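Local structure of halotolerant alpha-type carbonic anhydrase (dCA II) (Dunaliella salina, 1Y7W) at residues 197-200 with 201-205. The protein catalyses the reversible hydration of carbon dioxide to bicarbonate as a zinc-dependent alpha-type carbonic anhydrase, and tolerates high salt. Numbering follows the deposited sequence.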
loop_
_atom_site.group_PDB
_atom_site.type_symbol
_atom_site.label_atom_id
_atom_site.label_comp_id
_atom_site.label_asym_id
_atom_site.label_seq_id
_atom_site.Cartn_x
_atom_site.Cartn_y
_atom_site.Cartn_z
ATOM N N GLY A 197 -19.191 -12.851 -17.953
ATOM C CA GLY A 197 -19.566 -11.585 -18.534
ATOM C C GLY A 197 -20.112 -10.497 -17.649
ATOM O O GLY A 197 -20.554 -9.463 -18.160
ATOM N N THR A 198 -20.085 -10.666 -16.334
ATOM C CA THR A 198 -20.636 -9.600 -15.492
ATOM C C THR A 198 -19.626 -8.457 -15.207
ATOM O O THR A 198 -19.978 -7.388 -14.694
ATOM C CB THR A 198 -21.214 -10.195 -14.221
ATOM O OG1 THR A 198 -20.197 -10.851 -13.485
ATOM C CG2 THR A 198 -22.299 -11.255 -14.598
ATOM N N ALA A 199 -18.374 -8.680 -15.593
ATOM C CA ALA A 199 -17.324 -7.684 -15.446
ATOM C C ALA A 199 -16.346 -7.855 -16.618
ATOM O O ALA A 199 -16.195 -8.948 -17.135
ATOM C CB ALA A 199 -16.570 -7.892 -14.121
ATOM N N SER A 200 -15.686 -6.770 -16.998
ATOM C CA SER A 200 -14.675 -6.729 -18.071
ATOM C C SER A 200 -13.434 -6.050 -17.521
ATOM O O SER A 200 -13.548 -5.239 -16.626
ATOM C CB SER A 200 -15.175 -5.912 -19.284
ATOM O OG SER A 200 -16.325 -6.536 -19.821
ATOM N N TYR A 201 -12.257 -6.404 -18.038
ATOM C CA TYR A 201 -11.039 -5.728 -17.605
ATOM C C TYR A 201 -11.216 -4.236 -17.892
ATOM O O TYR A 201 -11.788 -3.866 -18.922
ATOM C CB TYR A 201 -9.855 -6.231 -18.394
ATOM C CG TYR A 201 -9.567 -7.707 -18.187
ATOM C CD1 TYR A 201 -9.444 -8.230 -16.909
ATOM C CD2 TYR A 201 -9.362 -8.571 -19.291
ATOM C CE1 TYR A 201 -9.123 -9.530 -16.694
ATOM C CE2 TYR A 201 -9.037 -9.912 -19.086
ATOM C CZ TYR A 201 -8.915 -10.381 -17.785
ATOM O OH TYR A 201 -8.573 -11.697 -17.497
ATOM N N GLY A 202 -10.696 -3.369 -17.015
ATOM C CA GLY A 202 -10.870 -1.955 -17.241
ATOM C C GLY A 202 -12.073 -1.428 -16.443
ATOM O O GLY A 202 -12.152 -0.217 -16.188
ATOM N N ASP A 203 -13.001 -2.305 -16.069
ATOM C CA ASP A 203 -14.133 -1.872 -15.243
ATOM C C ASP A 203 -13.589 -1.451 -13.857
ATOM O O ASP A 203 -12.660 -2.054 -13.325
ATOM C CB ASP A 203 -15.122 -3.014 -15.014
ATOM C CG ASP A 203 -15.964 -3.312 -16.240
ATOM O OD1 ASP A 203 -16.841 -4.184 -16.118
ATOM O OD2 ASP A 203 -15.744 -2.671 -17.294
ATOM N N THR A 204 -14.178 -0.410 -13.282
ATOM C CA THR A 204 -13.776 0.033 -11.969
ATOM C C THR A 204 -14.927 -0.184 -10.984
ATOM O O THR A 204 -16.079 -0.301 -11.401
ATOM C CB THR A 204 -13.335 1.524 -11.972
ATOM O OG1 THR A 204 -14.380 2.360 -12.491
ATOM C CG2 THR A 204 -12.058 1.709 -12.799
ATOM N N GLY A 205 -14.605 -0.319 -9.697
ATOM C CA GLY A 205 -15.647 -0.493 -8.687
ATOM C C GLY A 205 -16.492 -1.749 -8.789
ATOM O O GLY A 205 -17.692 -1.722 -8.509
#
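Asp203 and Ser200 grip each other twice. The amide of Asp203 donates to Ser200 O (Asp203 N to Ser200 O 3.0 Å), and in return the carboxylate of Asp203 takes the amide of Ser200, whose N lies 3.0 Å from Asp203 OD1. This second bond is fairly straight, 158° at the hydrogen, yet the N-H arrives from above the carboxylate plane. With CG anti to its own carbonyl carbon (chi1 -75°), the carboxylate of Asp203 is turned back toward Ser200, and its OD1 also comes 3.6 Å from Ala199 CA. Asp203 OD2 passes 3.8 Å from Ser200 CB. The backbone bond closes a type II beta turn, Ser200 to Asp203, in the loop that leads from helix 181-195 to strand 206-207 at the surface of the carbonic anhydrase fold. Gly202 holds the third position of the turn with phi 96°, where a CB would press against the carbonyl oxygen of Tyr201. Replacing Asp203 by an alanine removes the carboxylate and is likely to leave the amide of Ser200 without this acceptor, and the turn without its side-chain tie. Tyr201, at the second position, has a side chain long enough to touch two helices, meeting the aliphatic Ile194 of helix 181-195 and Asp261 and Val262 of helix 253-266. The small Ala199 fits its buried site against Lys193, to which its backbone is also hydrogen-bonded. Backbone bonds from the turn itself, at Gly202 and Asp203, reach Leu97, and just after it the amide of Gly205 donates to Asp96 OD1.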